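Local coordinates for endonuclease 2 (Arabidopsis thaliana, PDB 4CXP), which cuts RNA and single-stranded DNA, and less readily double-stranded DNA, leaving 5'-phosphate ends and using a cluster of three divalent metal ions, at residues 126-131 with 155-160; 131-136 with 212-217; 218-223 with 237-242. All coordinates share one frame; numbering follows the deposited sequence. Where two conformers were deposited one is given.

Contact 1: 126-131 with 155-160; sequences HQPLHV and HIWDSN. With ZN (zinc ion), chain F.
Residues 126-131, a loop with a 3-10 turn at 128-130, lie against helix 155-160, with the CA atoms of Leu129 and Trp157 7.1 Å apart. Asp158 and His130 meet at a zinc ion. The carboxylate of Asp158 holds the metal with both oxygens, OD2 at 2.2 Å and OD1 at 2.5 Å from the zinc. His130 binds it through NE2, and its ND1 donates to the carbonyl of His58. Gln127 CG is anti to the backbone N (chi1 -152°), and the chain bends at chi2. From above the carboxylate plane, Gln127 NE2 gives a nearly straight bond (176°) to Asp158 OD1, at 2.9 Å, with amide and carboxylate at right angles. Trp1 N also bonds to Asp158 OD1. The other end of the amide, Gln127 OE1, accepts from Leu129 N at 2.8 Å, which fixes the amide's rotation. An alanine in place of Gln127 would probably leave Leu129 N without this acceptor and cost Asp158 OD1 one donor, with Trp1 N and the zinc still holding it. Leu129 CD1 lies 3.7 Å from Trp157 CD1. Pro128 CG lies 3.9 Å from Trp157 CZ3. His154 and a water also bind the zinc. This is metal site 2 of the trinuclear cluster characteristic of S1/P1 nucleases.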
ATOM      1  N   HIS A 126      -2.802  -0.570   1.924  1.00  7.17           N
ATOM      2  CA  HIS A 126      -2.239  -0.364   3.253  1.00  6.92           C
ATOM      3  C   HIS A 126      -1.993   1.090   3.622  1.00  6.93           C
ATOM      4  O   HIS A 126      -1.680   1.369   4.775  1.00  7.48           O
ATOM      5  CB  HIS A 126      -0.956  -1.197   3.432  1.00  7.01           C
ATOM      6  CG  HIS A 126      -1.239  -2.639   3.688  1.00  6.92           C
ATOM      7  ND1 HIS A 126      -1.458  -3.568   2.704  1.00  7.41           N
ATOM      8  CD2 HIS A 126      -1.420  -3.293   4.858  1.00  7.53           C
ATOM      9  CE1 HIS A 126      -1.767  -4.730   3.266  1.00  7.40           C
ATOM     10  NE2 HIS A 126      -1.748  -4.596   4.575  1.00  7.88           N
ATOM     11  N   GLN A 127      -2.118   2.011   2.680  1.00  7.03           N
ATOM     12  CA  GLN A 127      -1.972   3.430   3.001  1.00  7.25           C
ATOM     13  C   GLN A 127      -3.315   3.859   3.609  1.00  7.35           C
ATOM     14  O   GLN A 127      -4.339   3.768   2.941  1.00  7.81           O
ATOM     15  CB  GLN A 127      -1.635   4.205   1.714  1.00  7.75           C
ATOM     16  CG  GLN A 127      -0.833   5.491   1.873  1.00  7.67           C
ATOM     17  CD  GLN A 127      -1.618   6.668   2.422  1.00  7.82           C
ATOM     18  OE1 GLN A 127      -2.181   6.590   3.517  1.00  8.34           O
ATOM     19  NE2 GLN A 127      -1.640   7.769   1.689  1.00  8.01           N
ATOM     20  N   PRO A 128      -3.357   4.268   4.897  1.00  7.56           N
ATOM     21  CA  PRO A 128      -4.658   4.572   5.502  1.00  8.41           C
ATOM     22  C   PRO A 128      -5.537   5.504   4.684  1.00  8.11           C
ATOM     23  O   PRO A 128      -6.756   5.297   4.594  1.00  9.21           O
ATOM     24  CB  PRO A 128      -4.271   5.163   6.857  1.00  8.85           C
ATOM     25  CG  PRO A 128      -2.974   4.457   7.179  1.00  8.65           C
ATOM     26  CD  PRO A 128      -2.258   4.397   5.858  1.00  7.66           C
ATOM     27  N   LEU A 129      -4.952   6.550   4.109  1.00  7.90           N
ATOM     28  CA  LEU A 129      -5.744   7.512   3.350  1.00  8.45           C
ATOM     29  C   LEU A 129      -6.089   7.075   1.937  1.00  8.94           C
ATOM     30  O   LEU A 129      -6.747   7.805   1.235  1.00 12.56           O
ATOM     31  CB  LEU A 129      -5.133   8.902   3.396  1.00  8.74           C
ATOM     32  CG  LEU A 129      -5.180   9.571   4.770  1.00  8.42           C
ATOM     33  CD1 LEU A 129      -4.499  10.918   4.728  1.00  9.30           C
ATOM     34  CD2 LEU A 129      -6.592   9.738   5.276  1.00  9.81           C
ATOM     35  N   HIS A 130      -5.708   5.856   1.553  1.00  8.04           N
ATOM     36  CA  HIS A 130      -6.274   5.201   0.374  1.00  8.39           C
ATOM     37  C   HIS A 130      -7.568   4.445   0.680  1.00  8.91           C
ATOM     38  O   HIS A 130      -8.160   3.913  -0.239  1.00 10.25           O
ATOM     39  CB  HIS A 130      -5.254   4.282  -0.300  1.00  8.34           C
ATOM     40  CG  HIS A 130      -4.309   5.022  -1.187  1.00  8.21           C
ATOM     41  ND1 HIS A 130      -4.196   4.768  -2.526  1.00  8.58           N
ATOM     42  CD2 HIS A 130      -3.479   6.064  -0.940  1.00  8.26           C
ATOM     43  CE1 HIS A 130      -3.345   5.618  -3.065  1.00  8.61           C
ATOM     44  NE2 HIS A 130      -2.889   6.420  -2.124  1.00  8.77           N
ATOM     45  N   VAL A 131      -7.994   4.415   1.943  1.00  9.32           N
ATOM     46  CA  VAL A 131      -9.282   3.817   2.332  1.00  9.87           C
ATOM     47  C   VAL A 131      -9.885   4.836   3.294  1.00 10.50           C
ATOM     48  O   VAL A 131      -9.773   4.728   4.537  1.00 12.15           O
ATOM     49  CB  VAL A 131      -9.153   2.432   2.998  1.00 10.86           C
ATOM     50  CG1 VAL A 131     -10.534   1.851   3.267  1.00 11.64           C
ATOM     51  CG2 VAL A 131      -8.308   1.504   2.140  1.00 11.63           C
ATOM     52  N   HIS A 155      -0.874  13.581   0.742  1.00  8.95           N
ATOM     53  CA  HIS A 155       0.510  13.574   0.335  1.00  9.40           C
ATOM     54  C   HIS A 155       1.450  13.342   1.517  1.00  8.44           C
ATOM     55  O   HIS A 155       2.495  12.703   1.377  1.00  8.88           O
ATOM     56  CB  HIS A 155       0.842  14.891  -0.387  1.00 11.12           C
ATOM     57  CG  HIS A 155       2.166  14.870  -1.091  1.00 12.85           C
ATOM     58  ND1 HIS A 155       3.353  15.267  -0.512  1.00 14.78           N
ATOM     59  CD2 HIS A 155       2.482  14.479  -2.343  1.00 18.88           C
ATOM     60  CE1 HIS A 155       4.336  15.151  -1.389  1.00 16.12           C
ATOM     61  NE2 HIS A 155       3.834  14.673  -2.507  1.00 20.50           N
ATOM     62  N   ILE A 156       1.092  13.869   2.673  1.00  8.30           N
ATOM     63  CA  ILE A 156       1.892  13.638   3.874  1.00  8.35           C
ATOM     64  C   ILE A 156       1.997  12.141   4.143  1.00  7.73           C
ATOM     65  O   ILE A 156       3.073  11.651   4.496  1.00  8.21           O
ATOM     66  CB  ILE A 156       1.317  14.454   5.052  1.00  9.06           C
ATOM     67  CG1 ILE A 156       1.681  15.938   4.847  1.00  9.56           C
ATOM     68  CG2 ILE A 156       1.815  13.934   6.386  1.00  9.34           C
ATOM     69  CD1 ILE A 156       0.924  16.886   5.738  1.00 10.73           C
ATOM     70  N   TRP A 157       0.884  11.413   4.012  1.00  7.67           N
ATOM     71  CA  TRP A 157       0.879   9.978   4.205  1.00  7.55           C
ATOM     72  C   TRP A 157       1.506   9.215   3.052  1.00  7.55           C
ATOM     73  O   TRP A 157       2.194   8.211   3.278  1.00  8.42           O
ATOM     74  CB  TRP A 157      -0.546   9.526   4.543  1.00  7.77           C
ATOM     75  CG  TRP A 157      -0.867   9.828   5.967  1.00  8.04           C
ATOM     76  CD1 TRP A 157      -1.215  11.042   6.513  1.00  8.51           C
ATOM     77  CD2 TRP A 157      -0.708   8.927   7.072  1.00  8.16           C
ATOM     78  NE1 TRP A 157      -1.315  10.921   7.876  1.00  9.01           N
ATOM     79  CE2 TRP A 157      -1.018   9.635   8.239  1.00  8.60           C
ATOM     80  CE3 TRP A 157      -0.356   7.580   7.177  1.00  8.99           C
ATOM     81  CZ2 TRP A 157      -0.975   9.045   9.498  1.00  9.87           C
ATOM     82  CZ3 TRP A 157      -0.334   6.996   8.419  1.00 10.20           C
ATOM     83  CH2 TRP A 157      -0.637   7.728   9.564  1.00 10.46           C
ATOM     84  N   ASP A 158       1.321   9.662   1.815  1.00  7.33           N
ATOM     85  CA  ASP A 158       1.966   8.971   0.703  1.00  7.74           C
ATOM     86  C   ASP A 158       3.491   9.105   0.771  1.00  7.50           C
ATOM     87  O   ASP A 158       4.194   8.142   0.440  1.00  8.42           O
ATOM     88  CB  ASP A 158       1.542   9.554  -0.659  1.00  7.84           C
ATOM     89  CG  ASP A 158       0.275   8.960  -1.244  1.00  7.91           C
ATOM     90  OD1 ASP A 158      -0.226   7.908  -0.787  1.00  8.16           O
ATOM     91  OD2 ASP A 158      -0.209   9.554  -2.245  1.00  9.25           O
ATOM     92  N   SER A 159       3.960  10.305   1.124  1.00  7.93           N
ATOM     93  CA  SER A 159       5.334  10.691   0.885  1.00  8.90           C
ATOM     94  C   SER A 159       6.035  11.417   2.020  1.00  8.24           C
ATOM     95  O   SER A 159       7.178  11.095   2.336  1.00  8.93           O
ATOM     96  CB  SER A 159       5.405  11.574  -0.375  1.00 11.78           C
ATOM     97  OG  SER A 159       5.045  10.837  -1.519  1.00 13.29           O
ATOM     98  N   ASN A 160       5.450  12.470   2.593  1.00  8.25           N
ATOM     99  CA  ASN A 160       6.273  13.342   3.442  1.00  8.79           C
ATOM    100  C   ASN A 160       6.788  12.672   4.694  1.00  7.78           C
ATOM    101  O   ASN A 160       7.952  12.875   5.052  1.00  8.56           O
ATOM    102  CB  ASN A 160       5.574  14.641   3.843  1.00  9.37           C
ATOM    103  CG  ASN A 160       5.228  15.506   2.664  1.00 10.97           C
ATOM    104  OD1 ASN A 160       6.049  16.312   2.175  1.00 18.59           O
ATOM    105  ND2 ASN A 160       4.038  15.381   2.213  1.00 12.04           N
TER
HETATM  106 ZN    ZN F 932      -1.874   8.221  -2.625  1.00  9.68          ZN
HETATM  107  O   HOH W   1      -2.735   9.113  -4.307  1.00 14.05           O

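Contact 2: 131-136 with 212-217; sequences VSYASD and EGIQAA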
ATOM      1  N   VAL A 131      -7.994   4.415   1.943  1.00  9.32           N
ATOM      2  CA  VAL A 131      -9.282   3.817   2.332  1.00  9.87           C
ATOM      3  C   VAL A 131      -9.885   4.836   3.294  1.00 10.50           C
ATOM      4  O   VAL A 131      -9.773   4.728   4.537  1.00 12.15           O
ATOM      5  CB  VAL A 131      -9.153   2.432   2.998  1.00 10.86           C
ATOM      6  CG1 VAL A 131     -10.534   1.851   3.267  1.00 11.64           C
ATOM      7  CG2 VAL A 131      -8.308   1.504   2.140  1.00 11.63           C
ATOM      8  N   SER A 132     -10.426   5.912   2.713  1.00 10.74           N
ATOM      9  CA  SER A 132     -10.849   7.043   3.511  1.00 10.91           C
ATOM     10  C   SER A 132     -11.904   7.842   2.787  1.00 11.79           C
ATOM     11  O   SER A 132     -12.573   7.331   1.861  1.00 12.42           O
ATOM     12  CB  SER A 132      -9.630   7.847   3.961  1.00 12.48           C
ATOM     13  OG  SER A 132      -9.072   8.589   2.921  1.00 16.65           O
ATOM     14  N   TYR A 133     -12.153   9.056   3.277  1.00 12.95           N
ATOM     15  CA  TYR A 133     -13.433   9.667   3.026  1.00 13.74           C
ATOM     16  C   TYR A 133     -13.541  10.205   1.620  1.00 13.20           C
ATOM     17  O   TYR A 133     -12.722  11.030   1.166  1.00 15.35           O
ATOM     18  CB  TYR A 133     -13.706  10.819   3.973  1.00 15.04           C
ATOM     19  CG  TYR A 133     -13.758  10.514   5.451  1.00 15.58           C
ATOM     20  CD1 TYR A 133     -13.762   9.198   5.963  1.00 16.06           C
ATOM     21  CD2 TYR A 133     -13.861  11.555   6.353  1.00 19.09           C
ATOM     22  CE1 TYR A 133     -13.835   8.974   7.324  1.00 19.55           C
ATOM     23  CE2 TYR A 133     -13.944  11.321   7.710  1.00 21.13           C
ATOM     24  CZ  TYR A 133     -13.929  10.032   8.192  1.00 21.79           C
ATOM     25  OH  TYR A 133     -14.008   9.825   9.546  1.00 29.40           O
ATOM     26  N   ALA A 134     -14.656   9.875   0.977  1.00 14.45           N
ATOM     27  CA  ALA A 134     -14.988  10.513  -0.281  1.00 14.81           C
ATOM     28  C   ALA A 134     -15.060  12.042  -0.140  1.00 15.91           C
ATOM     29  O   ALA A 134     -14.671  12.776  -1.051  1.00 16.14           O
ATOM     30  CB  ALA A 134     -16.346  10.021  -0.762  1.00 16.17           C
ATOM     31  N   SER A 135     -15.585  12.525   0.980  1.00 15.47           N
ATOM     32  CA  SER A 135     -15.856  13.963   1.141  1.00 16.31           C
ATOM     33  C   SER A 135     -14.614  14.867   1.106  1.00 16.35           C
ATOM     34  O   SER A 135     -14.719  16.055   0.804  1.00 19.18           O
ATOM     35  CB  SER A 135     -16.624  14.176   2.436  1.00 16.98           C
ATOM     36  OG  SER A 135     -15.824  13.753   3.524  1.00 17.45           O
ATOM     37  N   ASP A 136     -13.436  14.327   1.420  1.00 14.65           N
ATOM     38  CA  ASP A 136     -12.185  15.107   1.318  1.00 15.17           C
ATOM     39  C   ASP A 136     -11.175  14.470   0.369  1.00 13.48           C
ATOM     40  O   ASP A 136      -9.970  14.760   0.413  1.00 13.49           O
ATOM     41  CB  ASP A 136     -11.586  15.420   2.703  1.00 15.46           C
ATOM     42  CG  ASP A 136     -11.416  14.196   3.571  1.00 14.80           C
ATOM     43  OD1 ASP A 136     -10.886  13.178   3.100  1.00 14.65           O
ATOM     44  OD2 ASP A 136     -11.823  14.245   4.754  1.00 18.20           O
ATOM     45  N   GLU A 212      -8.785  -2.316   8.454  1.00  8.21           N
ATOM     46  CA  GLU A 212      -7.735  -1.769   9.325  1.00  8.67           C
ATOM     47  C   GLU A 212      -7.392  -0.352   8.916  1.00  7.94           C
ATOM     48  O   GLU A 212      -7.105   0.502   9.755  1.00  8.47           O
ATOM     49  CB  GLU A 212      -6.447  -2.602   9.205  1.00  9.45           C
ATOM     50  CG  GLU A 212      -6.503  -4.046   9.700  1.00  9.79           C
ATOM     51  CD  GLU A 212      -5.357  -4.903   9.209  1.00  9.57           C
ATOM     52  OE1 GLU A 212      -4.650  -4.484   8.273  1.00  9.03           O
ATOM     53  OE2 GLU A 212      -5.159  -6.019   9.776  1.00  9.89           O
ATOM     54  N   GLY A 213      -7.323  -0.121   7.607  1.00  8.08           N
ATOM     55  CA  GLY A 213      -6.882   1.149   7.074  1.00  8.16           C
ATOM     56  C   GLY A 213      -7.796   2.299   7.364  1.00  7.85           C
ATOM     57  O   GLY A 213      -7.323   3.366   7.753  1.00  8.37           O
ATOM     58  N   ILE A 214      -9.108   2.122   7.193  1.00  8.24           N
ATOM     59  CA  ILE A 214     -10.019   3.214   7.518  1.00  8.67           C
ATOM     60  C   ILE A 214      -9.986   3.494   9.025  1.00  8.18           C
ATOM     61  O   ILE A 214     -10.085   4.639   9.456  1.00  8.75           O
ATOM     62  CB  ILE A 214     -11.435   2.972   6.981  1.00 10.20           C
ATOM     63  CG1 ILE A 214     -12.389   4.104   7.352  1.00 12.31           C
ATOM     64  CG2 ILE A 214     -12.047   1.696   7.511  1.00 10.73           C
ATOM     65  CD1 ILE A 214     -12.097   5.437   6.750  1.00 14.72           C
ATOM     66  N   GLN A 215      -9.814   2.460   9.843  1.00  8.08           N
ATOM     67  CA  GLN A 215      -9.699   2.673  11.282  1.00  8.20           C
ATOM     68  C   GLN A 215      -8.458   3.528  11.583  1.00  7.58           C
ATOM     69  O   GLN A 215      -8.514   4.463  12.366  1.00  8.64           O
ATOM     70  CB  GLN A 215      -9.687   1.336  12.022  1.00  8.43           C
ATOM     71  CG  GLN A 215      -9.846   1.458  13.518  1.00  8.86           C
ATOM     72  CD  GLN A 215     -11.177   2.026  13.923  1.00  9.23           C
ATOM     73  OE1 GLN A 215     -12.241   1.477  13.583  1.00 10.71           O
ATOM     74  NE2 GLN A 215     -11.153   3.100  14.667  1.00  9.99           N
ATOM     75  N   ALA A 216      -7.347   3.228  10.911  1.00  7.56           N
ATOM     76  CA  ALA A 216      -6.127   4.035  11.045  1.00  7.96           C
ATOM     77  C   ALA A 216      -6.318   5.452  10.515  1.00  7.93           C
ATOM     78  O   ALA A 216      -5.781   6.405  11.074  1.00  8.75           O
ATOM     79  CB  ALA A 216      -4.955   3.378  10.328  1.00  8.47           C
ATOM     80  N   ALA A 217      -7.075   5.594   9.433  1.00  8.20           N
ATOM     81  CA  ALA A 217      -7.361   6.922   8.922  1.00  9.26           C
ATOM     82  C   ALA A 217      -8.044   7.752  10.000  1.00  9.28           C
ATOM     83  O   ALA A 217      -7.690   8.914  10.232  1.00 10.46           O
ATOM     84  CB  ALA A 217      -8.205   6.847   7.662  1.00  9.76           C
TER
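Val131 and Ile214 bring strand 131-133 against helix 212-217, the short axes passing 7.0 Å apart with a crossing angle of -45°. The strand pairs in parallel with strand 60-62, so the contact seats this small two-stranded sheet on helix 206-221 of the mainly helical S1/P1 nuclease fold. Ile214 carries most of the packing. Its CG1 stands anti to the backbone N (chi1 179°), on the side of the carbonyl carbon, and the chain ends in CD1 close to the strand backbone. Ile214 CD1 lies 3.8 Å from Ser132 CA. It also reaches the ring of Tyr133, 4.0 Å from CE1, and the two side chains cross at about a right angle. Val131 meets the root of the isoleucine instead, its CG1 being 4.0 Å from Ile214 CB. The carbonyl oxygen of Val131 also lies near the backbone of Gly213. One turn on, Ala217 presents its methyl to Ser132, with the two CB atoms 4.1 Å apart. The hydroxyl of Ser132 is bonded to the carbonyl of Leu129, in the 3-10 turn just before the strand. Further cover comes from outside: Ile214 also touches Tyr68 and Thr62, while Val131 packs on Ile60 and Ala210. Tyr133 meets the ring of Tyr222, whose OH bonds to the Tyr133 N. The contact is thus largely apolar and buried. Its polar element is the carbonyl of Val131, which faces the helix: Ile214 CA approaches Val131 O at 3.4 Å in a CA-H...O contact, and Ile214 CD1 lies 3.3 Å from the same oxygen.

Contact 3: 218-223 with 237-242; sequences CDWAYK and YSRLPI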
ATOM      1  N   CYS A 218      -9.029   7.157  10.683  0.70  9.01           N
ATOM      2  CA  CYS A 218      -9.736   7.839  11.766  0.70  9.88           C
ATOM      3  C   CYS A 218      -8.853   8.173  12.941  0.70  9.40           C
ATOM      4  O   CYS A 218      -8.859   9.299  13.446  0.70 12.77           O
ATOM      5  CB  CYS A 218     -10.903   6.991  12.286  0.70 10.93           C
ATOM      6  SG  CYS A 218     -12.359   7.005  11.238  0.70 14.80           S
ATOM      7  N   ASP A 219      -8.133   7.174  13.421  1.00  8.76           N
ATOM      8  CA  ASP A 219      -7.439   7.301  14.706  1.00  9.20           C
ATOM      9  C   ASP A 219      -6.086   7.967  14.618  1.00  8.68           C
ATOM     10  O   ASP A 219      -5.588   8.471  15.620  1.00 10.24           O
ATOM     11  CB  ASP A 219      -7.267   5.928  15.355  1.00  9.32           C
ATOM     12  CG  ASP A 219      -8.575   5.240  15.681  1.00 10.18           C
ATOM     13  OD1 ASP A 219      -9.546   5.931  16.060  1.00 12.73           O
ATOM     14  OD2 ASP A 219      -8.624   4.009  15.579  1.00 10.20           O
ATOM     15  N   TRP A 220      -5.462   7.925  13.440  1.00  8.48           N
ATOM     16  CA  TRP A 220      -4.113   8.413  13.260  1.00  8.31           C
ATOM     17  C   TRP A 220      -3.982   9.491  12.195  1.00  8.39           C
ATOM     18  O   TRP A 220      -3.278  10.489  12.403  1.00  9.68           O
ATOM     19  CB  TRP A 220      -3.160   7.264  12.924  1.00  8.21           C
ATOM     20  CG  TRP A 220      -2.918   6.295  14.020  1.00  8.40           C
ATOM     21  CD1 TRP A 220      -3.274   4.978  14.066  1.00  8.52           C
ATOM     22  CD2 TRP A 220      -2.164   6.539  15.209  1.00  9.09           C
ATOM     23  NE1 TRP A 220      -2.806   4.397  15.214  1.00 10.10           N
ATOM     24  CE2 TRP A 220      -2.121   5.335  15.940  1.00  9.83           C
ATOM     25  CE3 TRP A 220      -1.505   7.663  15.716  1.00 10.14           C
ATOM     26  CZ2 TRP A 220      -1.467   5.229  17.166  1.00 11.13           C
ATOM     27  CZ3 TRP A 220      -0.841   7.549  16.941  1.00 11.76           C
ATOM     28  CH2 TRP A 220      -0.823   6.347  17.643  1.00 11.76           C
ATOM     29  N   ALA A 221      -4.571   9.311  11.026  1.00  8.52           N
ATOM     30  CA  ALA A 221      -4.305  10.245   9.933  1.00  8.36           C
ATOM     31  C   ALA A 221      -5.088  11.538  10.089  1.00  8.69           C
ATOM     32  O   ALA A 221      -4.522  12.624  10.162  1.00  9.66           O
ATOM     33  CB  ALA A 221      -4.552   9.590   8.574  1.00  9.41           C
ATOM     34  N   TYR A 222      -6.411  11.419  10.103  1.00  9.63           N
ATOM     35  CA  TYR A 222      -7.275  12.570  10.249  1.00 10.30           C
ATOM     36  C   TYR A 222      -7.254  13.141  11.663  1.00 10.48           C
ATOM     37  O   TYR A 222      -7.547  14.324  11.864  1.00 11.93           O
ATOM     38  CB  TYR A 222      -8.710  12.180   9.942  1.00 10.79           C
ATOM     39  CG  TYR A 222      -9.067  11.859   8.505  1.00 10.41           C
ATOM     40  CD1 TYR A 222      -8.769  12.723   7.469  1.00 11.79           C
ATOM     41  CD2 TYR A 222      -9.808  10.730   8.207  1.00 11.74           C
ATOM     42  CE1 TYR A 222      -9.178  12.464   6.178  1.00 12.19           C
ATOM     43  CE2 TYR A 222     -10.226  10.458   6.921  1.00 12.72           C
ATOM     44  CZ  TYR A 222      -9.904  11.330   5.903  1.00 11.69           C
ATOM     45  OH  TYR A 222     -10.373  11.059   4.632  1.00 13.07           O
ATOM     46  N   LYS A 223      -6.967  12.316  12.657  1.00 11.12           N
ATOM     47  CA  LYS A 223      -7.090  12.674  14.057  1.00 12.19           C
ATOM     48  C   LYS A 223      -6.241  13.876  14.388  1.00 12.70           C
ATOM     49  O   LYS A 223      -5.038  13.858  14.173  1.00 14.86           O
ATOM     50  CB  LYS A 223      -6.655  11.502  14.926  1.00 13.42           C
ATOM     51  CG  LYS A 223      -6.679  11.763  16.417  1.00 16.80           C
ATOM     52  CD  LYS A 223      -8.032  12.156  16.940  1.00 21.55           C
ATOM     53  CE  LYS A 223      -8.996  11.000  16.887  1.00 25.41           C
ATOM     54  NZ  LYS A 223     -10.215  11.288  17.695  0.70 28.46           N
ATOM     55  N   TYR A 237       6.550  12.079  14.897  1.00  8.91           N
ATOM     56  CA  TYR A 237       7.004  10.999  15.763  1.00  9.31           C
ATOM     57  C   TYR A 237       5.863  10.112  16.209  1.00  9.29           C
ATOM     58  O   TYR A 237       6.042   8.917  16.391  1.00 10.48           O
ATOM     59  CB  TYR A 237       7.770  11.540  16.969  1.00  9.70           C
ATOM     60  CG  TYR A 237       9.124  12.093  16.625  1.00 10.11           C
ATOM     61  CD1 TYR A 237      10.099  11.283  16.117  1.00 11.42           C
ATOM     62  CD2 TYR A 237       9.421  13.422  16.859  1.00 11.76           C
ATOM     63  CE1 TYR A 237      11.346  11.797  15.819  1.00 12.22           C
ATOM     64  CE2 TYR A 237      10.658  13.942  16.574  1.00 13.31           C
ATOM     65  CZ  TYR A 237      11.617  13.128  16.036  1.00 12.26           C
ATOM     66  OH  TYR A 237      12.870  13.620  15.748  1.00 14.57           O
ATOM     67  N   SER A 238       4.683  10.676  16.390  1.00  9.38           N
ATOM     68  CA  SER A 238       3.570   9.872  16.844  1.00  9.92           C
ATOM     69  C   SER A 238       2.974   9.005  15.740  1.00  8.98           C
ATOM     70  O   SER A 238       2.458   7.945  16.040  1.00 10.36           O
ATOM     71  CB  SER A 238       2.505  10.717  17.508  1.00 10.97           C
ATOM     72  OG  SER A 238       1.959  11.657  16.648  1.00 11.42           O
ATOM     73  N   ARG A 239       3.047   9.441  14.481  1.00  8.57           N
ATOM     74  CA  ARG A 239       2.488   8.679  13.369  1.00  8.66           C
ATOM     75  C   ARG A 239       3.497   7.768  12.697  1.00  8.86           C
ATOM     76  O   ARG A 239       3.092   6.860  11.978  1.00  8.98           O
ATOM     77  CB  ARG A 239       1.819   9.603  12.337  1.00  9.16           C
ATOM     78  CG  ARG A 239       0.406  10.001  12.688  1.00  9.54           C
ATOM     79  CD  ARG A 239       0.237  10.713  14.019  1.00  9.55           C
ATOM     80  NE  ARG A 239      -1.148  11.120  14.169  1.00 10.02           N
ATOM     81  CZ  ARG A 239      -1.619  11.792  15.192  1.00 12.88           C
ATOM     82  NH1 ARG A 239      -0.826  12.072  16.211  1.00 16.91           N
ATOM     83  NH2 ARG A 239      -2.882  12.154  15.182  1.00 16.74           N
ATOM     84  N   LEU A 240       4.782   7.958  12.925  1.00 10.72           N
ATOM     85  CA  LEU A 240       5.743   7.123  12.264  1.00 11.26           C
ATOM     86  C   LEU A 240       5.560   5.630  12.583  1.00 10.52           C
ATOM     87  O   LEU A 240       5.658   4.822  11.662  1.00 10.31           O
ATOM     88  CB  LEU A 240       7.148   7.631  12.530  1.00 13.68           C
ATOM     89  CG  LEU A 240       8.267   6.962  11.727  1.00 12.56           C
ATOM     90  CD1 LEU A 240       8.135   7.082  10.219  1.00 13.01           C
ATOM     91  CD2 LEU A 240       9.584   7.566  12.187  1.00 14.13           C
ATOM     92  N   PRO A 241       5.246   5.237  13.839  1.00 10.46           N
ATOM     93  CA  PRO A 241       5.069   3.805  14.068  1.00 10.52           C
ATOM     94  C   PRO A 241       3.958   3.176  13.254  1.00  8.26           C
ATOM     95  O   PRO A 241       4.074   2.022  12.858  1.00  7.49           O
ATOM     96  CB  PRO A 241       4.813   3.703  15.577  1.00 11.93           C
ATOM     97  CG  PRO A 241       5.470   4.909  16.145  1.00 13.57           C
ATOM     98  CD  PRO A 241       5.253   5.981  15.106  1.00 12.03           C
ATOM     99  N   ILE A 242       2.895   3.914  12.982  1.00  9.04           N
ATOM    100  CA  ILE A 242       1.803   3.337  12.195  0.50  8.10           C
ATOM    101  C   ILE A 242       2.212   3.272  10.722  1.00  7.53           C
ATOM    102  O   ILE A 242       1.838   2.321  10.050  1.00  7.41           O
ATOM    103  CB  ILE A 242       0.415   3.998  12.463  0.50  9.23           C
ATOM    104  CG1 ILE A 242      -0.690   3.411  11.590  0.50 10.64           C
ATOM    105  CG2 ILE A 242       0.420   5.459  12.150  0.50  9.74           C
ATOM    106  CD1 ILE A 242      -0.885   1.928  11.726  0.50 13.39           C
TER
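The indole of Trp220 carries Ile242 on one face and has Arg239 NE at its edge, near the ring plane. Ile242 CG2 makes a CH-pi contact, 4.1 Å from the centroid of the five-membered ring of Trp220 and 18° off its normal. Ile242 CG1 sits by the pyrrole side, 3.9 Å from Trp220 CD1. The guanidinium of Arg239 stands steeply to the indole, their planes 79° apart, and Trp220 CE3 lies over one of its faces, toward the rim. Around the guanidinium edge, in its plane, are Trp220 O and Ser238 OG. Arg239 CG is anti to the carbonyl carbon, and the chain bends at chi2 (58°), which brings CD round toward Trp220. The grip on Trp220 O is side-on, two nitrogens to one oxygen. Arg239 NE is the nearer donor, 2.8 Å from Trp220 O and in the carbonyl plane on a lone pair. Arg239 NH2 adds a longer, more bent bond of 3.3 Å to Trp220 O. This carbonyl belongs to helix 206-221, so the arginine ties helix 233-262 to it. The join is at the surface of the helical S1/P1 nuclease fold. Disulfide Cys66-Cys218 fastens helix 206-221 to a loop. Arg239 NH1 donates to Ser238 OG at 2.8 Å, a bond within helix 233-262 that, together with the bonds to Trp220 O, limits the guanidinium's rotation. Trp220 CZ3 lies 3.4 Å from Ser238 O.

In the fold
Contact 1 and contact 2 share Val131, and their segments alternate along the chain; contact 3 follows both. The centres of contacts 1 and 2 are about 10 Å apart. Those of contacts 1 and 3 are about 11 Å apart, and those of contacts 2 and 3 about 12 Å. Helix 206-221 serves contacts 2 and 3. It also touches contact 1, since Pro128 packs on Ala216 and Trp157 on Ala221. Trp157 in turn reaches Arg239 and Ile242 of contact 3. Tyr222 OH bonds to Asp136 OD1, linking contacts 2 and 3. One continuous packed region thus runs from the zinc site to the surface, joining helices 153-169, 206-221 and 233-262 to strand 131-133.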